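Local coordinates for protein group II chitinase (Ostrinia furnacalis, PDB 6JAY) that probably cleaves chitin chains internally, this chain being a family 18 glycoside hydrolase domain of a much longer protein that probably binds chitin, at residues Thr197-Gly202 and Tyr251-Thr256; Leu81-Trp86 and Leu123-Glu128; Trp204-Gly209 and Ile267-Gly272. All coordinates share one frame; numbering follows the deposited sequence.

Overall arrangement
Along the chain, contact 2 closes first; the segments of contacts 1 and 3 then alternate, 197-202 and 204-209 meeting 251-256 and 267-272. Contact 2 pairs two adjacent parallel strands of the family 18 TIM barrel. Contact 1 sets the loop after strand 192-195 against strand 244-257, and contact 3 joins the continuations of both. Centres of contacts 1 and 3 lie about 10 Å apart, and they touch where T256 meets D271 and G272. Contact 2 lies about 20 Å from contact 1 and 28 Å from contact 3, centre to centre. The ligand JUK bridges them, its fused rings held between W86 of contact 2 and W204 of contact 3 on opposite faces.

Contact 1: residues Thr197-Gly202 and Tyr251-Thr256; sequences TYDYHG and YGQSFT. With JUK (2-amino-1-[(furan-2-yl)methyl]-5-oxo-3-({[(2S)-oxolan-2-yl]methyl}carbamoyl)-5H-dipyrido[1,2-a:2',3'-d]pyrimidin-1-ium), chain C.
Q253 and Y251 both reach out from strand 244-257 to D199, in the loop that follows strand 192-195 of the family 18 TIM barrel. The Q253 side chain starts at CB, which lies 3.8 Å from H201 O. Its CG comes closer to the same carbonyl, with CG to H201 O at 3.2 Å; this oxygen is buried and finds no polar partner in the model. The chain then bends at chi2 (-76°), which turns the amide toward the loop: OE1 comes up against G202 CA, while NE2 donates to D199 OD1 at 2.9 Å. D199 OD1 lies close to the amide plane; the amide and carboxylate planes stand about 80° apart, and NE2 comes from above the carboxylate plane, 63° out of it. From the opposite face Y251 OH donates to the same D199 OD1, over 2.6 Å; the two donors clamp OD1 and probably limit the carboxylate's rotation. The Y251 hydroxyl also packs on Y198 CD1, and the ring of Y251 stacks on F284. Farther along the strand, F255 CE2 presses on G202 C at 3.2 Å. D199 OD2 lies 3.6 Å from the oxo oxygen JUK O1, a near approach of two acceptors and not a bond.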
loop_
_atom_site.group_PDB
_atom_site.type_symbol
_atom_site.label_atom_id
_atom_site.label_comp_id
_atom_site.label_asym_id
_atom_site.label_seq_id
_atom_site.Cartn_x
_atom_site.Cartn_y
_atom_site.Cartn_z
ATOM N N THR A 197 6.546 0.260 0.855
ATOM C CA THR A 197 7.725 1.068 0.518
ATOM C C THR A 197 7.317 2.403 -0.115
ATOM O O THR A 197 7.688 2.746 -1.238
ATOM C CB THR A 197 8.671 0.272 -0.374
ATOM O OG1 THR A 197 7.912 -0.560 -1.267
ATOM C CG2 THR A 197 9.578 -0.628 0.469
ATOM N N TYR A 198 6.535 3.158 0.648
ATOM C CA TYR A 198 6.086 4.483 0.246
ATOM C C TYR A 198 5.672 5.219 1.506
ATOM O O TYR A 198 5.712 4.668 2.612
ATOM C CB TYR A 198 4.958 4.420 -0.793
ATOM C CG TYR A 198 3.861 3.410 -0.489
ATOM C CD1 TYR A 198 2.960 3.619 0.547
ATOM C CD2 TYR A 198 3.726 2.252 -1.252
ATOM C CE1 TYR A 198 1.954 2.699 0.816
ATOM C CE2 TYR A 198 2.723 1.325 -0.987
ATOM C CZ TYR A 198 1.847 1.563 0.048
ATOM O OH TYR A 198 0.844 0.658 0.310
ATOM N N ASP A 199 5.278 6.478 1.332
ATOM C CA ASP A 199 5.027 7.384 2.450
ATOM C C ASP A 199 6.258 7.539 3.342
ATOM O O ASP A 199 6.143 7.729 4.555
ATOM C CB ASP A 199 3.786 6.995 3.260
ATOM C CG ASP A 199 2.505 7.140 2.465
ATOM O OD1 ASP A 199 2.525 7.823 1.414
ATOM O OD2 ASP A 199 1.472 6.563 2.884
ATOM N N TYR A 200 7.454 7.462 2.749
ATOM C CA TYR A 200 8.653 7.776 3.518
ATOM C C TYR A 200 8.677 9.243 3.898
ATOM O O TYR A 200 9.301 9.617 4.902
ATOM C CB TYR A 200 9.899 7.477 2.696
ATOM C CG TYR A 200 10.213 6.017 2.525
ATOM C CD1 TYR A 200 10.907 5.314 3.507
ATOM C CD2 TYR A 200 9.820 5.337 1.376
ATOM C CE1 TYR A 200 11.208 3.988 3.347
ATOM C CE2 TYR A 200 10.125 4.006 1.205
ATOM C CZ TYR A 200 10.824 3.335 2.194
ATOM O OH TYR A 200 11.108 2.011 2.012
ATOM N N HIS A 201 8.017 10.083 3.102
ATOM C CA HIS A 201 7.997 11.523 3.307
ATOM C C HIS A 201 6.614 12.066 2.996
ATOM O O HIS A 201 5.864 11.488 2.203
ATOM C CB HIS A 201 9.059 12.206 2.448
ATOM C CG HIS A 201 10.441 11.789 2.813
ATOM N ND1 HIS A 201 11.024 12.148 4.010
ATOM C CD2 HIS A 201 11.340 11.008 2.170
ATOM C CE1 HIS A 201 12.228 11.610 4.084
ATOM N NE2 HIS A 201 12.444 10.913 2.983
ATOM N N GLY A 202 6.294 13.189 3.631
ATOM C CA GLY A 202 4.985 13.802 3.519
ATOM C C GLY A 202 4.973 15.086 4.319
ATOM O O GLY A 202 5.974 15.467 4.937
ATOM N N TYR A 251 0.202 7.370 -6.434
ATOM C CA TYR A 251 -0.202 8.691 -5.981
ATOM C C TYR A 251 1.053 9.435 -5.536
ATOM O O TYR A 251 2.143 8.859 -5.443
ATOM C CB TYR A 251 -1.184 8.574 -4.800
ATOM C CG TYR A 251 -0.524 7.942 -3.592
ATOM C CD1 TYR A 251 -0.480 6.557 -3.441
ATOM C CD2 TYR A 251 0.100 8.731 -2.630
ATOM C CE1 TYR A 251 0.155 5.976 -2.350
ATOM C CE2 TYR A 251 0.740 8.170 -1.556
ATOM C CZ TYR A 251 0.767 6.793 -1.421
ATOM O OH TYR A 251 1.403 6.236 -0.336
ATOM N N GLY A 252 0.888 10.717 -5.215
ATOM C CA GLY A 252 1.981 11.506 -4.695
ATOM C C GLY A 252 1.626 12.169 -3.378
ATOM O O GLY A 252 0.458 12.315 -3.020
ATOM N N GLN A 253 2.674 12.551 -2.642
ATOM C CA GLN A 253 2.542 13.384 -1.455
ATOM C C GLN A 253 2.749 14.834 -1.867
ATOM O O GLN A 253 3.731 15.163 -2.542
ATOM C CB GLN A 253 3.568 12.988 -0.386
ATOM C CG GLN A 253 3.286 11.635 0.280
ATOM C CD GLN A 253 2.142 11.686 1.300
ATOM O OE1 GLN A 253 1.741 12.758 1.759
ATOM N NE2 GLN A 253 1.617 10.519 1.655
ATOM N N SER A 254 1.815 15.692 -1.486
ATOM C CA SER A 254 1.836 17.087 -1.897
ATOM C C SER A 254 2.099 17.991 -0.704
ATOM O O SER A 254 1.769 17.662 0.441
ATOM C CB SER A 254 0.514 17.493 -2.550
ATOM O OG SER A 254 -0.512 17.517 -1.583
ATOM N N PHE A 255 2.678 19.151 -0.999
ATOM C CA PHE A 255 3.169 20.060 0.023
ATOM C C PHE A 255 2.872 21.487 -0.411
ATOM O O PHE A 255 2.937 21.804 -1.603
ATOM C CB PHE A 255 4.698 19.954 0.180
ATOM C CG PHE A 255 5.221 18.559 0.472
ATOM C CD1 PHE A 255 5.298 17.600 -0.528
ATOM C CD2 PHE A 255 5.702 18.238 1.731
ATOM C CE1 PHE A 255 5.802 16.339 -0.272
ATOM C CE2 PHE A 255 6.215 16.973 1.995
ATOM C CZ PHE A 255 6.265 16.026 0.990
ATOM N N THR A 256 2.548 22.341 0.560
ATOM C CA THR A 256 2.525 23.786 0.356
ATOM C C THR A 256 3.862 24.311 0.861
ATOM O O THR A 256 4.150 24.244 2.062
ATOM C CB THR A 256 1.348 24.433 1.084
ATOM O OG1 THR A 256 0.119 23.945 0.531
ATOM C CG2 THR A 256 1.383 25.958 0.911
HETATM C C1 JUK C . -5.792 7.868 2.090
HETATM C C10 JUK C . -1.870 11.463 8.632
HETATM C C11 JUK C . -3.034 7.849 5.085
HETATM C C12 JUK C . -0.741 8.079 6.164
HETATM C C13 JUK C . -2.065 8.625 6.072
HETATM C C14 JUK C . -2.382 9.726 6.917
HETATM C C15 JUK C . 1.556 8.201 7.167
HETATM C C16 JUK C . 0.206 8.685 7.051
HETATM C C17 JUK C . -0.172 9.784 7.834
HETATM C C18 JUK C . 3.719 8.308 8.112
HETATM C C19 JUK C . 2.068 9.816 8.748
HETATM C C2 JUK C . -6.926 7.828 0.942
HETATM C C20 JUK C . 3.000 10.464 9.669
HETATM C C21 JUK C . 4.324 9.974 9.775
HETATM C C22 JUK C . 4.686 8.890 8.990
HETATM C C3 JUK C . -7.127 9.101 0.561
HETATM C C4 JUK C . -5.747 9.131 2.484
HETATM C C5 JUK C . -4.567 9.521 3.448
HETATM C C6 JUK C . -0.466 13.560 8.165
HETATM C C7 JUK C . -0.803 14.866 7.581
HETATM C C8 JUK C . -2.146 14.812 7.262
HETATM C C9 JUK C . -1.648 12.881 8.112
HETATM N N1 JUK C . -4.071 8.261 4.014
HETATM N N2 JUK C . -3.678 10.260 6.865
HETATM N N3 JUK C . -1.465 10.294 7.746
HETATM N N4 JUK C . 0.755 10.326 8.665
HETATM N N5 JUK C . 2.447 8.807 8.036
HETATM O O1 JUK C . 1.965 7.102 6.393
HETATM O O2 JUK C . -5.944 9.891 1.147
HETATM O O3 JUK C . -2.611 13.648 7.595
HETATM O O4 JUK C . -2.938 6.638 5.215
#

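Contact 2: residues Leu81-Trp86 and Leu123-Glu128; sequences LALGGW and LDLDWE. With JUK (2-amino-1-[(furan-2-yl)methyl]-5-oxo-3-({[(2S)-oxolan-2-yl]methyl}carbamoyl)-5H-dipyrido[1,2-a:2',3'-d]pyrimidin-1-ium), chain C.
L83 is bonded to segment 123-128 through both its N and its O: the N donates to D124 O, and the O accepts from D126 N, each bond 2.8 Å long. D124 N to L81 O and G85 N to D126 O extend the pairing at the same length. A82 CA adds a C-H contact to D124 O at 3.2 Å. On the face shared by L81, L83, L123 and L125, apolar ends fill the space toward helices 101-118 and 143-159; L83 CB meets L123 CD1 at 4.3 Å. These are neighbouring parallel strands of the family 18 TIM barrel, and LDLDWE belongs to the family's acidic signature DxxDxDxE. On the barrel's inner side D124 is held by S167 and Y12. Beyond the strand ends the fit slackens, and the partly exposed W86 meets the buried E128. With CG anti to the backbone N (chi1 178°), the W86 indole lies along the ligand. E128 OE1 lies in the ring plane at the indole's edge, 3.4 Å from W86 CE3, with the carboxylate turned 64° from the ring. Over one indole face lies the ligand, JUK C12 standing 3.7 Å above the plane over its centre.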
loop_
_atom_site.group_PDB
_atom_site.type_symbol
_atom_site.label_atom_id
_atom_site.label_comp_id
_atom_site.label_asym_id
_atom_site.label_seq_id
_atom_site.Cartn_x
_atom_site.Cartn_y
_atom_site.Cartn_z
ATOM N N LEU A 81 -9.511 -10.152 1.576
ATOM C CA LEU A 81 -10.105 -9.027 2.280
ATOM C C LEU A 81 -9.081 -8.485 3.264
ATOM O O LEU A 81 -8.499 -9.259 4.029
ATOM C CB LEU A 81 -11.352 -9.497 3.032
ATOM C CG LEU A 81 -12.045 -8.436 3.884
ATOM C CD1 LEU A 81 -12.522 -7.246 3.049
ATOM C CD2 LEU A 81 -13.203 -9.082 4.623
ATOM N N ALA A 82 -8.844 -7.169 3.230
ATOM C CA ALA A 82 -7.910 -6.537 4.160
ATOM C C ALA A 82 -8.643 -6.016 5.385
ATOM O O ALA A 82 -9.731 -5.442 5.283
ATOM C CB ALA A 82 -7.134 -5.391 3.515
ATOM N N LEU A 83 -8.032 -6.224 6.541
ATOM C CA LEU A 83 -8.550 -5.758 7.817
ATOM C C LEU A 83 -7.660 -4.628 8.317
ATOM O O LEU A 83 -6.441 -4.801 8.436
ATOM C CB LEU A 83 -8.561 -6.908 8.823
ATOM C CG LEU A 83 -8.902 -6.513 10.254
ATOM C CD1 LEU A 83 -10.353 -6.014 10.322
ATOM C CD2 LEU A 83 -8.702 -7.705 11.186
ATOM N N GLY A 84 -8.262 -3.478 8.595
ATOM C CA GLY A 84 -7.533 -2.386 9.213
ATOM C C GLY A 84 -7.389 -1.156 8.340
ATOM O O GLY A 84 -8.385 -0.540 7.952
ATOM N N GLY A 85 -6.152 -0.805 8.009
ATOM C CA GLY A 85 -5.857 0.434 7.318
ATOM C C GLY A 85 -5.485 1.544 8.288
ATOM O O GLY A 85 -5.647 1.438 9.506
ATOM N N TRP A 86 -4.974 2.644 7.720
ATOM C CA TRP A 86 -4.519 3.765 8.543
ATOM C C TRP A 86 -5.614 4.258 9.482
ATOM O O TRP A 86 -5.395 4.384 10.693
ATOM C CB TRP A 86 -4.040 4.913 7.655
ATOM C CG TRP A 86 -3.593 6.110 8.440
ATOM C CD1 TRP A 86 -4.324 7.223 8.731
ATOM C CD2 TRP A 86 -2.312 6.297 9.047
ATOM N NE1 TRP A 86 -3.572 8.098 9.487
ATOM C CE2 TRP A 86 -2.330 7.552 9.689
ATOM C CE3 TRP A 86 -1.148 5.523 9.110
ATOM C CZ2 TRP A 86 -1.227 8.048 10.385
ATOM C CZ3 TRP A 86 -0.052 6.026 9.790
ATOM C CH2 TRP A 86 -0.102 7.276 10.419
ATOM N N LEU A 123 -7.195 -13.517 3.973
ATOM C CA LEU A 123 -7.231 -12.328 4.809
ATOM C C LEU A 123 -5.885 -11.620 4.715
ATOM O O LEU A 123 -4.835 -12.269 4.704
ATOM C CB LEU A 123 -7.468 -12.746 6.265
ATOM C CG LEU A 123 -7.519 -11.630 7.298
ATOM C CD1 LEU A 123 -8.747 -10.791 7.086
ATOM C CD2 LEU A 123 -7.533 -12.242 8.694
ATOM N N ASP A 124 -5.921 -10.293 4.615
ATOM C CA ASP A 124 -4.726 -9.457 4.622
ATOM C C ASP A 124 -4.795 -8.577 5.863
ATOM O O ASP A 124 -5.812 -7.926 6.105
ATOM C CB ASP A 124 -4.703 -8.594 3.352
ATOM C CG ASP A 124 -3.436 -7.785 3.199
ATOM O OD1 ASP A 124 -2.329 -8.363 3.151
ATOM O OD2 ASP A 124 -3.558 -6.549 3.082
ATOM N N LEU A 125 -3.741 -8.594 6.676
ATOM C CA LEU A 125 -3.698 -7.831 7.922
ATOM C C LEU A 125 -3.024 -6.491 7.666
ATOM O O LEU A 125 -1.870 -6.454 7.222
ATOM C CB LEU A 125 -2.907 -8.588 8.989
ATOM C CG LEU A 125 -3.588 -9.892 9.375
ATOM C CD1 LEU A 125 -2.622 -10.763 10.190
ATOM C CD2 LEU A 125 -4.908 -9.633 10.138
ATOM N N ASP A 126 -3.723 -5.396 7.973
ATOM C CA ASP A 126 -3.236 -4.042 7.712
ATOM C C ASP A 126 -3.338 -3.184 8.968
ATOM O O ASP A 126 -3.867 -2.071 8.942
ATOM C CB ASP A 126 -4.015 -3.368 6.579
ATOM C CG ASP A 126 -3.878 -4.088 5.263
ATOM O OD1 ASP A 126 -4.200 -5.291 5.227
ATOM O OD2 ASP A 126 -3.489 -3.457 4.259
ATOM N N TRP A 127 -2.828 -3.689 10.091
ATOM C CA TRP A 127 -2.745 -2.882 11.301
ATOM C C TRP A 127 -1.524 -1.976 11.184
ATOM O O TRP A 127 -0.399 -2.463 11.018
ATOM C CB TRP A 127 -2.592 -3.806 12.505
ATOM C CG TRP A 127 -2.425 -3.100 13.844
ATOM C CD1 TRP A 127 -2.670 -1.782 14.136
ATOM C CD2 TRP A 127 -2.008 -3.712 15.068
ATOM N NE1 TRP A 127 -2.408 -1.536 15.473
ATOM C CE2 TRP A 127 -2.007 -2.707 16.064
ATOM C CE3 TRP A 127 -1.629 -5.011 15.419
ATOM C CZ2 TRP A 127 -1.631 -2.966 17.384
ATOM C CZ3 TRP A 127 -1.273 -5.270 16.726
ATOM C CH2 TRP A 127 -1.276 -4.251 17.697
ATOM N N GLU A 128 -1.730 -0.663 11.285
ATOM C CA GLU A 128 -0.646 0.305 11.103
ATOM C C GLU A 128 -0.433 1.078 12.407
ATOM O O GLU A 128 -0.990 2.164 12.584
ATOM C CB GLU A 128 -0.961 1.243 9.903
ATOM C CG GLU A 128 -1.313 0.457 8.630
ATOM C CD GLU A 128 -1.480 1.304 7.375
ATOM O OE1 GLU A 128 -1.389 2.546 7.429
ATOM O OE2 GLU A 128 -1.704 0.699 6.310
HETATM C C1 JUK C . -5.792 7.868 2.090
HETATM C C10 JUK C . -1.870 11.463 8.632
HETATM C C11 JUK C . -3.034 7.849 5.085
HETATM C C12 JUK C . -0.741 8.079 6.164
HETATM C C13 JUK C . -2.065 8.625 6.072
HETATM C C14 JUK C . -2.382 9.726 6.917
HETATM C C15 JUK C . 1.556 8.201 7.167
HETATM C C16 JUK C . 0.206 8.685 7.051
HETATM C C17 JUK C . -0.172 9.784 7.834
HETATM C C18 JUK C . 3.719 8.308 8.112
HETATM C C19 JUK C . 2.068 9.816 8.748
HETATM C C2 JUK C . -6.926 7.828 0.942
HETATM C C20 JUK C . 3.000 10.464 9.669
HETATM C C21 JUK C . 4.324 9.974 9.775
HETATM C C22 JUK C . 4.686 8.890 8.990
HETATM C C3 JUK C . -7.127 9.101 0.561
HETATM C C4 JUK C . -5.747 9.131 2.484
HETATM C C5 JUK C . -4.567 9.521 3.448
HETATM C C6 JUK C . -0.466 13.560 8.165
HETATM C C7 JUK C . -0.803 14.866 7.581
HETATM C C8 JUK C . -2.146 14.812 7.262
HETATM C C9 JUK C . -1.648 12.881 8.112
HETATM N N1 JUK C . -4.071 8.261 4.014
HETATM N N2 JUK C . -3.678 10.260 6.865
HETATM N N3 JUK C . -1.465 10.294 7.746
HETATM N N4 JUK C . 0.755 10.326 8.665
HETATM N N5 JUK C . 2.447 8.807 8.036
HETATM O O1 JUK C . 1.965 7.102 6.393
HETATM O O2 JUK C . -5.944 9.891 1.147
HETATM O O3 JUK C . -2.611 13.648 7.595
HETATM O O4 JUK C . -2.938 6.638 5.215
#

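Contact 3: residues Trp204-Gly209 and Ile267-Gly272; sequences WDKKTG and IPVSDG. With JUK (2-amino-1-[(furan-2-yl)methyl]-5-oxo-3-({[(2S)-oxolan-2-yl]methyl}carbamoyl)-5H-dipyrido[1,2-a:2',3'-d]pyrimidin-1-ium), chain C.
Two backbone hydrogen bonds set K206 and T208 against I267 and V269, with K207 facing P268 in a single bridge between the crossing loops. T208 N donates to I267 O at 2.9 Å, in the carbonyl plane. V269 N reaches K206 O at 3.0 Å from well above that carbonyl's plane. K207 CA also lies 3.0 Å from I267 O.

Side-chain hydrogen bonds reinforce the pairing at each end. T208 places OG1 between its backbone N and carbonyl carbon (chi1 57°), where it accepts a nearly straight bond from I267 N, 169° at the hydrogen; the same OG1 bonds to G264 O. K206 folds back through three bends and lays NZ on V269 O at 2.8 Å, from above the carbonyl plane.

Apolar contact accompanies the bonds: T208 CG2 touches V269 CG2 at 3.5 Å and I267 CG1 at 3.6 Å, while V269 also packs on F255.

Charges pair elsewhere: K207 NZ with D221 and D271 OD1 with K282. Within the loop, W204 offers an indole face to the ligand, JUK C20 lying 3.4 Å above it and offset toward the rim.

The two loops of this TIM-barrel enzyme are therefore joined across the contact by main-chain carbonyls, one threonine hydroxyl and aliphatic packing, with no salt bridge between them, and the K206 ammonium is met by a carbonyl instead of a carboxylate.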
loop_
_atom_site.group_PDB
_atom_site.type_symbol
_atom_site.label_atom_id
_atom_site.label_comp_id
_atom_site.label_asym_id
_atom_site.label_seq_id
_atom_site.Cartn_x
_atom_site.Cartn_y
_atom_site.Cartn_z
ATOM N N TRP A 204 3.990 15.895 7.083
ATOM C CA TRP A 204 4.367 15.804 8.494
ATOM C C TRP A 204 5.843 16.110 8.726
ATOM O O TRP A 204 6.225 16.427 9.860
ATOM C CB TRP A 204 4.015 14.415 9.054
ATOM C CG TRP A 204 4.562 13.291 8.216
ATOM C CD1 TRP A 204 5.814 12.739 8.304
ATOM C CD2 TRP A 204 3.894 12.600 7.141
ATOM N NE1 TRP A 204 5.961 11.746 7.356
ATOM C CE2 TRP A 204 4.798 11.639 6.636
ATOM C CE3 TRP A 204 2.620 12.700 6.566
ATOM C CZ2 TRP A 204 4.471 10.785 5.577
ATOM C CZ3 TRP A 204 2.291 11.841 5.517
ATOM C CH2 TRP A 204 3.214 10.900 5.034
ATOM N N ASP A 205 6.679 16.016 7.686
ATOM C CA ASP A 205 8.109 16.275 7.833
ATOM C C ASP A 205 8.423 17.758 7.952
ATOM O O ASP A 205 9.550 18.106 8.326
ATOM C CB ASP A 205 8.882 15.748 6.619
ATOM C CG ASP A 205 8.963 14.236 6.570
ATOM O OD1 ASP A 205 8.965 13.591 7.641
ATOM O OD2 ASP A 205 9.044 13.698 5.443
ATOM N N LYS A 206 7.480 18.631 7.598
ATOM C CA LYS A 206 7.671 20.080 7.528
ATOM C C LYS A 206 8.682 20.507 6.468
ATOM O O LYS A 206 9.158 21.651 6.495
ATOM C CB LYS A 206 7.994 20.713 8.890
ATOM C CG LYS A 206 6.959 20.419 9.968
ATOM C CD LYS A 206 5.552 20.719 9.485
ATOM C CE LYS A 206 5.355 22.211 9.245
ATOM N NZ LYS A 206 4.371 22.491 8.160
ATOM N N LYS A 207 9.026 19.622 5.534
ATOM C CA LYS A 207 9.892 19.967 4.415
ATOM C C LYS A 207 9.628 18.974 3.294
ATOM O O LYS A 207 9.100 17.885 3.530
ATOM C CB LYS A 207 11.378 19.986 4.804
ATOM C CG LYS A 207 11.943 18.645 5.244
ATOM C CD LYS A 207 13.412 18.776 5.626
ATOM C CE LYS A 207 14.007 17.437 6.021
ATOM N NZ LYS A 207 15.412 17.599 6.492
ATOM N N THR A 208 9.979 19.366 2.071
ATOM C CA THR A 208 9.658 18.520 0.925
ATOM C C THR A 208 10.552 17.285 0.889
ATOM O O THR A 208 11.708 17.303 1.322
ATOM C CB THR A 208 9.801 19.286 -0.390
ATOM O OG1 THR A 208 11.134 19.803 -0.507
ATOM C CG2 THR A 208 8.789 20.422 -0.460
ATOM N N GLY A 209 9.995 16.202 0.367
ATOM C CA GLY A 209 10.736 14.964 0.213
ATOM C C GLY A 209 9.959 14.052 -0.709
ATOM O O GLY A 209 8.804 14.326 -1.056
ATOM N N ILE A 267 13.061 21.443 1.308
ATOM C CA ILE A 267 12.796 22.872 1.493
ATOM C C ILE A 267 11.635 23.043 2.468
ATOM O O ILE A 267 10.755 22.174 2.532
ATOM C CB ILE A 267 12.542 23.589 0.155
ATOM C CG1 ILE A 267 11.222 23.128 -0.462
ATOM C CG2 ILE A 267 13.700 23.362 -0.821
ATOM C CD1 ILE A 267 10.886 23.816 -1.754
ATOM N N PRO A 268 11.589 24.135 3.240
ATOM C CA PRO A 268 10.560 24.264 4.279
ATOM C C PRO A 268 9.145 24.258 3.719
ATOM O O PRO A 268 8.865 24.796 2.645
ATOM C CB PRO A 268 10.894 25.604 4.948
ATOM C CG PRO A 268 12.340 25.791 4.691
ATOM C CD PRO A 268 12.587 25.214 3.323
ATOM N N VAL A 269 8.244 23.662 4.492
ATOM C CA VAL A 269 6.861 23.441 4.097
ATOM C C VAL A 269 5.962 23.923 5.225
ATOM O O VAL A 269 6.248 23.688 6.403
ATOM C CB VAL A 269 6.633 21.942 3.799
ATOM C CG1 VAL A 269 5.181 21.550 4.002
ATOM C CG2 VAL A 269 7.106 21.615 2.385
ATOM N N SER A 270 4.872 24.605 4.867
ATOM C CA SER A 270 3.942 25.124 5.859
ATOM C C SER A 270 2.728 24.236 6.092
ATOM O O SER A 270 2.092 24.356 7.145
ATOM C CB SER A 270 3.463 26.526 5.461
ATOM O OG SER A 270 2.754 26.499 4.233
ATOM N N ASP A 271 2.390 23.352 5.150
ATOM C CA ASP A 271 1.179 22.539 5.238
ATOM C C ASP A 271 1.227 21.515 4.111
ATOM O O ASP A 271 2.093 21.571 3.235
ATOM C CB ASP A 271 -0.067 23.418 5.090
ATOM C CG ASP A 271 -1.321 22.769 5.646
ATOM O OD1 ASP A 271 -1.257 21.607 6.100
ATOM O OD2 ASP A 271 -2.377 23.435 5.624
ATOM N N GLY A 272 0.287 20.573 4.149
ATOM C CA GLY A 272 0.044 19.733 2.991
ATOM C C GLY A 272 -0.367 20.552 1.782
ATOM O O GLY A 272 -0.794 21.700 1.888
HETATM C C1 JUK C . -5.792 7.868 2.090
HETATM C C10 JUK C . -1.870 11.463 8.632
HETATM C C11 JUK C . -3.034 7.849 5.085
HETATM C C12 JUK C . -0.741 8.079 6.164
HETATM C C13 JUK C . -2.065 8.625 6.072
HETATM C C14 JUK C . -2.382 9.726 6.917
HETATM C C15 JUK C . 1.556 8.201 7.167
HETATM C C16 JUK C . 0.206 8.685 7.051
HETATM C C17 JUK C . -0.172 9.784 7.834
HETATM C C18 JUK C . 3.719 8.308 8.112
HETATM C C19 JUK C . 2.068 9.816 8.748
HETATM C C2 JUK C . -6.926 7.828 0.942
HETATM C C20 JUK C . 3.000 10.464 9.669
HETATM C C21 JUK C . 4.324 9.974 9.775
HETATM C C22 JUK C . 4.686 8.890 8.990
HETATM C C3 JUK C . -7.127 9.101 0.561
HETATM C C4 JUK C . -5.747 9.131 2.484
HETATM C C5 JUK C . -4.567 9.521 3.448
HETATM C C6 JUK C . -0.466 13.560 8.165
HETATM C C7 JUK C . -0.803 14.866 7.581
HETATM C C8 JUK C . -2.146 14.812 7.262
HETATM C C9 JUK C . -1.648 12.881 8.112
HETATM N N1 JUK C . -4.071 8.261 4.014
HETATM N N2 JUK C . -3.678 10.260 6.865
HETATM N N3 JUK C . -1.465 10.294 7.746
HETATM N N4 JUK C . 0.755 10.326 8.665
HETATM N N5 JUK C . 2.447 8.807 8.036
HETATM O O1 JUK C . 1.965 7.102 6.393
HETATM O O2 JUK C . -5.944 9.891 1.147
HETATM O O3 JUK C . -2.611 13.648 7.595
HETATM O O4 JUK C . -2.938 6.638 5.215
#